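Local coordinates for protein NADPH-dependent nitro/flavin reductase (Bacillus subtilis, PDB 3N2S) that uses NADPH to reduce flavin mononucleotide, nitroaromatic compounds, quinones and azo dyes, working as an FMN-binding homodimer, at residues K56-S61 / Y69-G74; L130-I135 / F159-G164; K172-P177 / K203-Y208. All blocks are in the same frame, centred on the assembly; numbering follows the deposited sequence.

Contact 1. Residues K56-S61 / Y69-G74; sequences KKRELS and YVEKNG. With FMN (flavin mononucleotide), chain E.
Lys57 and Asn73 meet end to end. The lysine chain leaves helix 54-63 with CG anti to the carbonyl carbon, then bends at chi3 (86°). This brings NZ to 2.7 Å from OD1 of Asn73, a hydrogen bond in which the ammonium sits above the plane of the amide carbonyl. The other branch of the same amide turns back on its own loop. Asn73 ND2 donates to Tyr69 O at 2.8 Å and, weakly, to Val70 O. Both ends of the amide are thus bound, which fixes its rotation. Lys57 CE also lies 3.1 Å from Glu71 O, so the chain runs close along the loop backbone.

Arg58 and Glu71 run alongside, heading the same way. OE2 of Glu71 lies 3.6 Å from CB of Arg58. The guanidinium makes no contact with this carboxylate and forms a salt bridge with Glu55 instead. Val70 presses CG1 against the helix backbone, 3.6 Å from N of Ser61. CB of Ser61 rests on CB of Val70, while its OG bonds to Gln67 O.

Tyr69 turns away from the helix, and its OH donates to FMN O2 at 2.8 Å. The contact packs helix 54-63 against the loop that leads to strand 75-82 of the nitroreductase fold; through Tyr69 this loop carries part of the flavin site.

Contact 2. Residues L130-I135 / F159-G164; sequences LGICYI and FGLAVG. With FMN (flavin mononucleotide), chain E.
Strands 131-135 and 155-164 pair antiparallel. Six backbone hydrogen bonds join the pairs Gly131-Gly164, Cys133-Ala162 and Ile135-Gly160, two for each. The tightest packing is at the Tyr134 end. CD1 of Leu161 sits over the centre of the Tyr134 ring, 3.6 Å from its centroid, in a CH-pi contact. Methyl C8M of FMN covers the opposite face. At the ring edge, CE1 of Tyr134 meets CE1 of Phe159 at 3.6 Å, the rings oblique with planes 56° apart. Phe159 has CG in the crowded position between N and C, which sets its ring alongside the tyrosine. On the flavin side, Tyr134 O comes 2.9 Å from FMN C4A, and SG of Cys133 lies 3.6 Å from FMN N1.

The other end is looser, although it too is buried and has no solvent side. Ile132 and Val163 run alongside each other, CG2 to CG2 4.0 Å. The Leu130 side chain crosses that of Val163 nearly at right angles, with CD1 of Leu130 4.1 Å from CG1 of Val163. Gly131 and Gly164 face each other without side chains. Gly131 N lies almost along the C=O axis of Gly164. At the Ile135-Gly160 pair the donors instead stand above the carbonyl planes.

Strand 131-135 is outermost in the four-stranded sheet, and strand 75-82 flanks 155-164 on its far side. Helix 104-127 packs on the face bearing Ile132, Tyr134 and Leu161. The same helix of the second subunit brings Leu116 to Tyr134 and Ile112 to Phe159.

Contact 3. Residues K172-P177 / K203-Y208; sequences KKPRLP and KTISDY. With FMN (flavin mononucleotide), chain E.
The phosphate and ribityl end of the FMN site is built partly by the loop 172-177, which rests against helix 191-213. Arg175 turns away from the helix. Its chain bends at chi2 (-61°), and its guanidinium meets the phosphate edge-on, in plane. NH2 and NH1 both donate to the same oxygen, FMN O1P, at 2.7 and 2.9 Å. This forked grip on one oxygen would help offset the phosphate charge. Arg175 NE and NH2 also bond to Gln35 O and Ala37 O of the second subunit, which is consistent with that subunit helping to orient the guanidinium. Tyr42 of the second subunit bonds to Pro174 O, packs on Ile205 and makes a cation-pi contact with Lys173. Lys173 has CG anti to the carbonyl carbon and bends at chi3 (127°). Its NZ donates to the ribityl hydroxyl oxygen FMN O4' at 2.8 Å, and its CD packs near O5'.

Pro174 carries the contact with the helix. Its CD lies over one face of the Tyr208 ring, offset toward the rim and 3.9 Å from the centroid, in a CH-pi contact. Tyr208 has CG anti to the backbone N (chi1 175°), which sends the ring out toward the loop. Its OH lies 3.8 Å from CG of Lys173, whose chain runs nearly perpendicular to the Tyr208 side chain. At its CB the proline meets two more residues of the helix. CB of Pro174 lies 3.9 Å from CG2 of Thr204, the two side chains passing in opposite senses. CB of Pro174 also lies 4.0 Å from CD1 of Ile205.

One turn before Ile205, Tyr201 OH hydrogen-bonds to Pro174 O. The loop follows strand 155-164 and leads into helix 178-181, with helix 191-213 alongside.

How the contacts relate
Contact 2 is the core, wholly buried in the sheet. Contact 1 is also largely buried, but farther from the centre, and contact 3 lies at the surface. No helix or strand is shared by two contacts. The loop of contact 1 leads into strand 75-82, the neighbour of strand 155-164 in contact 2. These two contacts touch: Gly74 N is 2.7 Å from Val163 O, a probable hydrogen bond. Contact 3 stands apart, its nearest atoms about 9 Å from contact 2. All three meet the same FMN. Contact 1 bonds to the pyrimidine end, contact 2 packs against the ring system, and contact 3 holds the ribityl chain and phosphate with charged groups. Backbone pairing dominates only in contact 2.

Contact 1. Residues K56-S61 / Y69-G74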
loop_
_atom_site.group_PDB
_atom_site.type_symbol
_atom_site.label_atom_id
_atom_site.label_comp_id
_atom_site.label_asym_id
_atom_site.label_seq_id
_atom_site.Cartn_x
_atom_site.Cartn_y
_atom_site.Cartn_z
ATOM N N LYS A 56 5.297 -25.552 4.397
ATOM C CA LYS A 56 4.627 -24.427 3.712
ATOM C C LYS A 56 5.610 -23.315 3.336
ATOM O O LYS A 56 5.506 -22.769 2.242
ATOM C CB LYS A 56 3.478 -23.865 4.563
ATOM C CG LYS A 56 2.350 -24.884 4.766
ATOM C CD LYS A 56 1.162 -24.285 5.538
ATOM C CE LYS A 56 0.070 -25.319 5.750
ATOM N NZ LYS A 56 -0.486 -25.798 4.473
ATOM N N LYS A 57 6.572 -22.989 4.215
ATOM C CA LYS A 57 7.592 -21.956 3.928
ATOM C C LYS A 57 8.400 -22.383 2.705
ATOM O O LYS A 57 8.687 -21.555 1.839
ATOM C CB LYS A 57 8.536 -21.764 5.131
ATOM C CG LYS A 57 7.927 -20.973 6.295
ATOM C CD LYS A 57 8.884 -20.833 7.488
ATOM C CE LYS A 57 9.797 -19.636 7.322
ATOM N NZ LYS A 57 10.345 -19.099 8.607
ATOM N N ARG A 58 8.736 -23.696 2.628
ATOM C CA ARG A 58 9.482 -24.287 1.511
ATOM C C ARG A 58 8.694 -24.177 0.221
ATOM O O ARG A 58 9.234 -23.708 -0.777
ATOM C CB ARG A 58 9.858 -25.762 1.793
ATOM C CG ARG A 58 10.862 -26.298 0.764
ATOM C CD ARG A 58 10.748 -27.800 0.561
ATOM N NE ARG A 58 9.390 -28.244 0.213
ATOM C CZ ARG A 58 8.894 -28.269 -1.020
ATOM N NH1 ARG A 58 7.656 -28.689 -1.233
ATOM N NH2 ARG A 58 9.628 -27.863 -2.048
ATOM N N GLU A 59 7.420 -24.602 0.230
ATOM C CA GLU A 59 6.578 -24.538 -0.967
ATOM C C GLU A 59 6.488 -23.112 -1.483
ATOM O O GLU A 59 6.628 -22.887 -2.681
ATOM C CB GLU A 59 5.151 -25.052 -0.684
ATOM C CG GLU A 59 5.029 -26.538 -0.422
ATOM C CD GLU A 59 3.628 -26.899 0.026
ATOM O OE1 GLU A 59 3.282 -26.637 1.205
ATOM O OE2 GLU A 59 2.855 -27.378 -0.832
ATOM N N LEU A 60 6.237 -22.148 -0.588
ATOM C CA LEU A 60 6.122 -20.735 -0.965
ATOM C C LEU A 60 7.426 -20.215 -1.548
ATOM O O LEU A 60 7.395 -19.477 -2.531
ATOM C CB LEU A 60 5.674 -19.879 0.243
ATOM C CG LEU A 60 4.251 -20.175 0.788
ATOM C CD1 LEU A 60 4.013 -19.480 2.101
ATOM C CD2 LEU A 60 3.146 -19.862 -0.253
ATOM N N SER A 61 8.572 -20.630 -0.985
ATOM C CA SER A 61 9.881 -20.239 -1.509
ATOM C C SER A 61 9.998 -20.698 -2.978
ATOM O O SER A 61 10.400 -19.914 -3.834
ATOM C CB SER A 61 10.999 -20.877 -0.676
ATOM O OG SER A 61 12.239 -20.696 -1.336
ATOM N N TYR A 69 15.409 -16.870 1.425
ATOM C CA TYR A 69 15.078 -15.970 2.520
ATOM C C TYR A 69 13.568 -15.992 2.859
ATOM O O TYR A 69 13.149 -15.357 3.818
ATOM C CB TYR A 69 15.626 -14.560 2.262
ATOM C CG TYR A 69 15.574 -14.124 0.806
ATOM C CD1 TYR A 69 14.546 -13.304 0.339
ATOM C CD2 TYR A 69 16.572 -14.503 -0.094
ATOM C CE1 TYR A 69 14.501 -12.888 -0.994
ATOM C CE2 TYR A 69 16.529 -14.109 -1.434
ATOM C CZ TYR A 69 15.489 -13.297 -1.876
ATOM O OH TYR A 69 15.470 -12.885 -3.181
ATOM N N VAL A 70 12.784 -16.802 2.132
ATOM C CA VAL A 70 11.358 -17.047 2.401
ATOM C C VAL A 70 11.333 -18.197 3.439
ATOM O O VAL A 70 10.501 -18.182 4.348
ATOM C CB VAL A 70 10.592 -17.423 1.094
ATOM C CG1 VAL A 70 9.226 -18.056 1.391
ATOM C CG2 VAL A 70 10.428 -16.197 0.187
ATOM N N GLU A 71 12.249 -19.195 3.294
ATOM C CA GLU A 71 12.336 -20.324 4.246
ATOM C C GLU A 71 13.153 -19.932 5.446
ATOM O O GLU A 71 12.769 -20.253 6.568
ATOM C CB GLU A 71 13.053 -21.546 3.640
ATOM C CG GLU A 71 12.273 -22.364 2.649
ATOM C CD GLU A 71 12.941 -23.693 2.337
ATOM O OE1 GLU A 71 13.480 -23.831 1.219
ATOM O OE2 GLU A 71 12.917 -24.600 3.201
ATOM N N LYS A 72 14.344 -19.341 5.204
ATOM C CA LYS A 72 15.288 -18.974 6.272
ATOM C C LYS A 72 15.094 -17.540 6.684
ATOM O O LYS A 72 15.671 -16.626 6.083
ATOM C CB LYS A 72 16.751 -19.223 5.838
ATOM C CG LYS A 72 17.745 -19.176 7.003
ATOM C CD LYS A 72 19.201 -19.291 6.530
ATOM C CE LYS A 72 20.146 -19.667 7.650
ATOM N NZ LYS A 72 20.250 -18.605 8.681
ATOM N N ASN A 73 14.305 -17.349 7.754
ATOM C CA ASN A 73 13.996 -16.033 8.340
ATOM C C ASN A 73 13.435 -16.235 9.760
ATOM O O ASN A 73 13.307 -17.372 10.206
ATOM C CB ASN A 73 13.002 -15.250 7.418
ATOM C CG ASN A 73 11.727 -15.996 7.116
ATOM O OD1 ASN A 73 11.124 -16.611 8.001
ATOM N ND2 ASN A 73 11.311 -16.008 5.852
ATOM N N GLY A 74 13.075 -15.154 10.436
ATOM C CA GLY A 74 12.502 -15.199 11.783
ATOM C C GLY A 74 11.026 -15.551 11.786
ATOM O O GLY A 74 10.513 -16.081 12.782
HETATM N N1 FMN E . 12.712 -8.694 -3.470
HETATM C C2 FMN E . 13.004 -10.008 -3.663
HETATM O O2 FMN E . 14.158 -10.437 -3.477
HETATM N N3 FMN E . 12.042 -10.881 -4.065
HETATM C C4 FMN E . 10.716 -10.599 -4.287
HETATM O O4 FMN E . 9.884 -11.444 -4.642
HETATM C C4A FMN E . 10.335 -9.186 -4.066
HETATM N N5 FMN E . 9.084 -8.816 -4.187
HETATM C C5A FMN E . 8.761 -7.494 -3.810
HETATM C C6 FMN E . 7.389 -7.129 -3.828
HETATM C C7 FMN E . 6.982 -5.885 -3.369
HETATM C C7M FMN E . 5.495 -5.570 -3.302
HETATM C C8 FMN E . 7.973 -4.901 -2.981
HETATM C C8M FMN E . 7.586 -3.531 -2.548
HETATM C C9 FMN E . 9.359 -5.241 -2.982
HETATM C C9A FMN E . 9.783 -6.520 -3.409
HETATM N N10 FMN E . 11.131 -6.962 -3.344
HETATM C C10 FMN E . 11.472 -8.251 -3.609
HETATM C "C1'" FMN E . 12.180 -6.015 -2.907
HETATM C "C2'" FMN E . 12.501 -5.043 -4.052
HETATM O "O2'" FMN E . 13.264 -5.731 -4.952
HETATM C "C3'" FMN E . 13.333 -3.913 -3.453
HETATM O "O3'" FMN E . 12.481 -3.225 -2.488
HETATM C "C4'" FMN E . 13.905 -2.923 -4.563
HETATM O "O4'" FMN E . 14.989 -3.608 -5.222
HETATM C "C5'" FMN E . 14.537 -1.685 -3.869
HETATM O "O5'" FMN E . 15.595 -2.181 -2.997
HETATM P P FMN E . 15.663 -1.785 -1.432
HETATM O O1P FMN E . 15.804 -0.289 -1.299
HETATM O O2P FMN E . 16.838 -2.644 -1.018
HETATM O O3P FMN E . 14.377 -2.391 -0.843
#

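Contact 2. Residues L130-I135 / F159-G164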
loop_
_atom_site.group_PDB
_atom_site.type_symbol
_atom_site.label_atom_id
_atom_site.label_comp_id
_atom_site.label_asym_id
_atom_site.label_seq_id
_atom_site.Cartn_x
_atom_site.Cartn_y
_atom_site.Cartn_z
ATOM N N LEU A 130 15.355 -5.373 13.153
ATOM C CA LEU A 130 15.128 -6.535 12.302
ATOM C C LEU A 130 15.219 -6.101 10.834
ATOM O O LEU A 130 15.097 -4.923 10.530
ATOM C CB LEU A 130 13.746 -7.199 12.581
ATOM C CG LEU A 130 13.506 -7.742 13.999
ATOM C CD1 LEU A 130 12.019 -7.940 14.263
ATOM C CD2 LEU A 130 14.306 -9.026 14.247
ATOM N N GLY A 131 15.453 -7.062 9.956
ATOM C CA GLY A 131 15.491 -6.847 8.520
ATOM C C GLY A 131 14.214 -7.374 7.899
ATOM O O GLY A 131 13.566 -8.278 8.463
ATOM N N ILE A 132 13.816 -6.772 6.756
ATOM C CA ILE A 132 12.624 -7.206 6.021
ATOM C C ILE A 132 12.916 -7.326 4.530
ATOM O O ILE A 132 13.771 -6.618 3.995
ATOM C CB ILE A 132 11.360 -6.304 6.278
ATOM C CG1 ILE A 132 11.489 -4.862 5.698
ATOM C CG2 ILE A 132 10.934 -6.259 7.749
ATOM C CD1 ILE A 132 10.958 -4.671 4.222
ATOM N N CYS A 133 12.107 -8.138 3.845
ATOM C CA CYS A 133 12.102 -8.233 2.394
ATOM C C CYS A 133 10.710 -8.624 1.944
ATOM O O CYS A 133 10.182 -9.652 2.379
ATOM C CB CYS A 133 13.168 -9.175 1.826
ATOM S SG CYS A 133 13.410 -8.989 0.034
ATOM N N TYR A 134 10.096 -7.764 1.111
ATOM C CA TYR A 134 8.783 -8.058 0.517
ATOM C C TYR A 134 8.993 -9.143 -0.521
ATOM O O TYR A 134 10.051 -9.189 -1.140
ATOM C CB TYR A 134 8.226 -6.827 -0.186
ATOM C CG TYR A 134 7.570 -5.826 0.729
ATOM C CD1 TYR A 134 6.185 -5.772 0.854
ATOM C CD2 TYR A 134 8.331 -4.909 1.454
ATOM C CE1 TYR A 134 5.572 -4.846 1.690
ATOM C CE2 TYR A 134 7.729 -3.962 2.276
ATOM C CZ TYR A 134 6.347 -3.944 2.401
ATOM O OH TYR A 134 5.748 -3.006 3.178
ATOM N N ILE A 135 8.002 -10.042 -0.698
ATOM C CA ILE A 135 8.087 -11.169 -1.637
ATOM C C ILE A 135 6.847 -11.202 -2.540
ATOM O O ILE A 135 5.856 -11.863 -2.228
ATOM C CB ILE A 135 8.313 -12.543 -0.927
ATOM C CG1 ILE A 135 9.508 -12.500 0.124
ATOM C CG2 ILE A 135 8.457 -13.711 -1.981
ATOM C CD1 ILE A 135 10.958 -12.312 -0.474
ATOM N N PHE A 159 1.516 -10.500 -1.471
ATOM C CA PHE A 159 2.977 -10.616 -1.309
ATOM C C PHE A 159 3.259 -11.166 0.070
ATOM O O PHE A 159 2.427 -11.038 0.973
ATOM C CB PHE A 159 3.687 -9.241 -1.456
ATOM C CG PHE A 159 3.039 -8.134 -0.645
ATOM C CD1 PHE A 159 3.353 -7.960 0.699
ATOM C CD2 PHE A 159 2.104 -7.274 -1.225
ATOM C CE1 PHE A 159 2.721 -6.979 1.448
ATOM C CE2 PHE A 159 1.475 -6.281 -0.467
ATOM C CZ PHE A 159 1.784 -6.141 0.863
ATOM N N GLY A 160 4.436 -11.753 0.210
ATOM C CA GLY A 160 4.940 -12.177 1.500
ATOM C C GLY A 160 5.821 -11.071 2.058
ATOM O O GLY A 160 6.179 -10.104 1.349
ATOM N N LEU A 161 6.156 -11.188 3.336
ATOM C CA LEU A 161 7.083 -10.295 4.013
ATOM C C LEU A 161 7.947 -11.167 4.900
ATOM O O LEU A 161 7.442 -11.746 5.862
ATOM C CB LEU A 161 6.367 -9.196 4.838
ATOM C CG LEU A 161 7.285 -8.094 5.396
ATOM C CD1 LEU A 161 7.850 -7.199 4.240
ATOM C CD2 LEU A 161 6.548 -7.241 6.452
ATOM N N ALA A 162 9.218 -11.340 4.511
ATOM C CA ALA A 162 10.204 -12.098 5.262
ATOM C C ALA A 162 10.758 -11.133 6.306
ATOM O O ALA A 162 11.082 -9.997 5.981
ATOM C CB ALA A 162 11.315 -12.585 4.340
ATOM N N VAL A 163 10.745 -11.545 7.580
ATOM C CA VAL A 163 11.227 -10.722 8.690
ATOM C C VAL A 163 12.219 -11.570 9.503
ATOM O O VAL A 163 11.959 -12.743 9.735
ATOM C CB VAL A 163 10.074 -10.204 9.605
ATOM C CG1 VAL A 163 10.618 -9.237 10.658
ATOM C CG2 VAL A 163 8.947 -9.536 8.791
ATOM N N GLY A 164 13.330 -10.981 9.917
ATOM C CA GLY A 164 14.301 -11.708 10.728
ATOM C C GLY A 164 15.475 -10.875 11.187
ATOM O O GLY A 164 15.541 -9.667 10.925
HETATM N N1 FMN E . 12.712 -8.694 -3.470
HETATM C C2 FMN E . 13.004 -10.008 -3.663
HETATM O O2 FMN E . 14.158 -10.437 -3.477
HETATM N N3 FMN E . 12.042 -10.881 -4.065
HETATM C C4 FMN E . 10.716 -10.599 -4.287
HETATM O O4 FMN E . 9.884 -11.444 -4.642
HETATM C C4A FMN E . 10.335 -9.186 -4.066
HETATM N N5 FMN E . 9.084 -8.816 -4.187
HETATM C C5A FMN E . 8.761 -7.494 -3.810
HETATM C C6 FMN E . 7.389 -7.129 -3.828
HETATM C C7 FMN E . 6.982 -5.885 -3.369
HETATM C C7M FMN E . 5.495 -5.570 -3.302
HETATM C C8 FMN E . 7.973 -4.901 -2.981
HETATM C C8M FMN E . 7.586 -3.531 -2.548
HETATM C C9 FMN E . 9.359 -5.241 -2.982
HETATM C C9A FMN E . 9.783 -6.520 -3.409
HETATM N N10 FMN E . 11.131 -6.962 -3.344
HETATM C C10 FMN E . 11.472 -8.251 -3.609
HETATM C "C1'" FMN E . 12.180 -6.015 -2.907
HETATM C "C2'" FMN E . 12.501 -5.043 -4.052
HETATM O "O2'" FMN E . 13.264 -5.731 -4.952
HETATM C "C3'" FMN E . 13.333 -3.913 -3.453
HETATM O "O3'" FMN E . 12.481 -3.225 -2.488
HETATM C "C4'" FMN E . 13.905 -2.923 -4.563
HETATM O "O4'" FMN E . 14.989 -3.608 -5.222
HETATM C "C5'" FMN E . 14.537 -1.685 -3.869
HETATM O "O5'" FMN E . 15.595 -2.181 -2.997
HETATM P P FMN E . 15.663 -1.785 -1.432
HETATM O O1P FMN E . 15.804 -0.289 -1.299
HETATM O O2P FMN E . 16.838 -2.644 -1.018
HETATM O O3P FMN E . 14.377 -2.391 -0.843
#

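Contact 3. Residues K172-P177 / K203-Y208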
loop_
_atom_site.group_PDB
_atom_site.type_symbol
_atom_site.label_atom_id
_atom_site.label_comp_id
_atom_site.label_asym_id
_atom_site.label_seq_id
_atom_site.Cartn_x
_atom_site.Cartn_y
_atom_site.Cartn_z
ATOM N N LYS A 172 22.182 0.344 0.846
ATOM C CA LYS A 172 21.052 1.105 0.298
ATOM C C LYS A 172 21.105 1.221 -1.213
ATOM O O LYS A 172 22.193 1.290 -1.782
ATOM C CB LYS A 172 20.978 2.505 0.919
ATOM C CG LYS A 172 20.419 2.543 2.338
ATOM C CD LYS A 172 20.764 3.842 3.076
ATOM C CE LYS A 172 20.072 5.066 2.512
ATOM N NZ LYS A 172 20.254 6.255 3.385
ATOM N N LYS A 173 19.936 1.236 -1.858
ATOM C CA LYS A 173 19.797 1.396 -3.300
ATOM C C LYS A 173 19.304 2.808 -3.583
ATOM O O LYS A 173 18.299 3.215 -3.007
ATOM C CB LYS A 173 18.794 0.366 -3.853
ATOM C CG LYS A 173 19.431 -0.939 -4.255
ATOM C CD LYS A 173 18.331 -1.871 -4.701
ATOM C CE LYS A 173 18.567 -2.444 -6.058
ATOM N NZ LYS A 173 17.460 -3.324 -6.439
ATOM N N PRO A 174 19.973 3.588 -4.462
ATOM C CA PRO A 174 19.503 4.962 -4.721
ATOM C C PRO A 174 18.110 4.999 -5.343
ATOM O O PRO A 174 17.749 4.141 -6.152
ATOM C CB PRO A 174 20.549 5.526 -5.693
ATOM C CG PRO A 174 21.761 4.664 -5.502
ATOM C CD PRO A 174 21.188 3.284 -5.237
ATOM N N ARG A 175 17.336 5.994 -4.942
ATOM C CA ARG A 175 15.989 6.207 -5.436
ATOM C C ARG A 175 16.016 7.274 -6.519
ATOM O O ARG A 175 16.975 8.048 -6.593
ATOM C CB ARG A 175 15.075 6.654 -4.277
ATOM C CG ARG A 175 14.818 5.537 -3.244
ATOM C CD ARG A 175 14.117 4.318 -3.866
ATOM N NE ARG A 175 13.625 3.380 -2.851
ATOM C CZ ARG A 175 14.271 2.287 -2.464
ATOM N NH1 ARG A 175 15.468 2.006 -2.956
ATOM N NH2 ARG A 175 13.724 1.466 -1.576
ATOM N N LEU A 176 14.952 7.325 -7.337
ATOM C CA LEU A 176 14.798 8.340 -8.384
ATOM C C LEU A 176 15.035 9.739 -7.828
ATOM O O LEU A 176 14.679 10.011 -6.672
ATOM C CB LEU A 176 13.359 8.309 -8.942
ATOM C CG LEU A 176 13.040 7.210 -9.989
ATOM C CD1 LEU A 176 11.530 6.934 -10.016
ATOM C CD2 LEU A 176 13.507 7.627 -11.397
ATOM N N PRO A 177 15.577 10.676 -8.635
ATOM C CA PRO A 177 15.707 12.060 -8.147
ATOM C C PRO A 177 14.336 12.565 -7.728
ATOM O O PRO A 177 13.329 12.168 -8.320
ATOM C CB PRO A 177 16.207 12.817 -9.389
ATOM C CG PRO A 177 16.978 11.765 -10.149
ATOM C CD PRO A 177 16.088 10.550 -10.017
ATOM N N LYS A 203 22.862 7.197 -14.866
ATOM C CA LYS A 203 24.300 7.307 -14.558
ATOM C C LYS A 203 24.524 6.935 -13.067
ATOM O O LYS A 203 25.462 6.205 -12.765
ATOM C CB LYS A 203 24.806 8.729 -14.858
ATOM C CG LYS A 203 26.325 8.866 -14.696
ATOM C CD LYS A 203 26.768 10.321 -14.795
ATOM C CE LYS A 203 28.239 10.483 -14.494
ATOM N NZ LYS A 203 28.565 10.253 -13.055
ATOM N N THR A 204 23.657 7.429 -12.151
ATOM C CA THR A 204 23.740 7.105 -10.705
ATOM C C THR A 204 23.667 5.574 -10.506
ATOM O O THR A 204 24.439 4.998 -9.739
ATOM C CB THR A 204 22.610 7.792 -9.923
ATOM O OG1 THR A 204 22.756 9.203 -10.000
ATOM C CG2 THR A 204 22.559 7.371 -8.442
ATOM N N ILE A 205 22.730 4.922 -11.207
ATOM C CA ILE A 205 22.540 3.474 -11.072
ATOM C C ILE A 205 23.677 2.672 -11.692
ATOM O O ILE A 205 24.148 1.710 -11.075
ATOM C CB ILE A 205 21.118 3.073 -11.568
ATOM C CG1 ILE A 205 20.004 3.724 -10.688
ATOM C CG2 ILE A 205 20.937 1.549 -11.631
ATOM C CD1 ILE A 205 20.149 3.561 -9.145
ATOM N N SER A 206 24.099 3.051 -12.913
ATOM C CA SER A 206 25.223 2.379 -13.575
ATOM C C SER A 206 26.482 2.492 -12.693
ATOM O O SER A 206 27.122 1.465 -12.418
ATOM C CB SER A 206 25.455 2.935 -14.979
ATOM O OG SER A 206 25.809 4.303 -14.977
ATOM N N ASP A 207 26.761 3.709 -12.148
ATOM C CA ASP A 207 27.896 3.925 -11.226
ATOM C C ASP A 207 27.755 3.067 -9.971
ATOM O O ASP A 207 28.741 2.489 -9.504
ATOM C CB ASP A 207 28.029 5.402 -10.809
ATOM C CG ASP A 207 28.557 6.385 -11.846
ATOM O OD1 ASP A 207 28.514 7.600 -11.574
ATOM O OD2 ASP A 207 28.931 5.944 -12.962
ATOM N N TYR A 208 26.533 2.988 -9.422
ATOM C CA TYR A 208 26.231 2.180 -8.243
ATOM C C TYR A 208 26.597 0.700 -8.481
ATOM O O TYR A 208 27.275 0.094 -7.639
ATOM C CB TYR A 208 24.744 2.321 -7.856
ATOM C CG TYR A 208 24.323 1.414 -6.725
ATOM C CD1 TYR A 208 24.541 1.778 -5.400
ATOM C CD2 TYR A 208 23.747 0.172 -6.976
ATOM C CE1 TYR A 208 24.179 0.940 -4.354
ATOM C CE2 TYR A 208 23.390 -0.682 -5.936
ATOM C CZ TYR A 208 23.594 -0.285 -4.629
ATOM O OH TYR A 208 23.201 -1.108 -3.610
HETATM N N1 FMN E . 12.712 -8.694 -3.470
HETATM C C2 FMN E . 13.004 -10.008 -3.663
HETATM O O2 FMN E . 14.158 -10.437 -3.477
HETATM N N3 FMN E . 12.042 -10.881 -4.065
HETATM C C4 FMN E . 10.716 -10.599 -4.287
HETATM O O4 FMN E . 9.884 -11.444 -4.642
HETATM C C4A FMN E . 10.335 -9.186 -4.066
HETATM N N5 FMN E . 9.084 -8.816 -4.187
HETATM C C5A FMN E . 8.761 -7.494 -3.810
HETATM C C6 FMN E . 7.389 -7.129 -3.828
HETATM C C7 FMN E . 6.982 -5.885 -3.369
HETATM C C7M FMN E . 5.495 -5.570 -3.302
HETATM C C8 FMN E . 7.973 -4.901 -2.981
HETATM C C8M FMN E . 7.586 -3.531 -2.548
HETATM C C9 FMN E . 9.359 -5.241 -2.982
HETATM C C9A FMN E . 9.783 -6.520 -3.409
HETATM N N10 FMN E . 11.131 -6.962 -3.344
HETATM C C10 FMN E . 11.472 -8.251 -3.609
HETATM C "C1'" FMN E . 12.180 -6.015 -2.907
HETATM C "C2'" FMN E . 12.501 -5.043 -4.052
HETATM O "O2'" FMN E . 13.264 -5.731 -4.952
HETATM C "C3'" FMN E . 13.333 -3.913 -3.453
HETATM O "O3'" FMN E . 12.481 -3.225 -2.488
HETATM C "C4'" FMN E . 13.905 -2.923 -4.563
HETATM O "O4'" FMN E . 14.989 -3.608 -5.222
HETATM C "C5'" FMN E . 14.537 -1.685 -3.869
HETATM O "O5'" FMN E . 15.595 -2.181 -2.997
HETATM P P FMN E . 15.663 -1.785 -1.432
HETATM O O1P FMN E . 15.804 -0.289 -1.299
HETATM O O2P FMN E . 16.838 -2.644 -1.018
HETATM O O3P FMN E . 14.377 -2.391 -0.843
#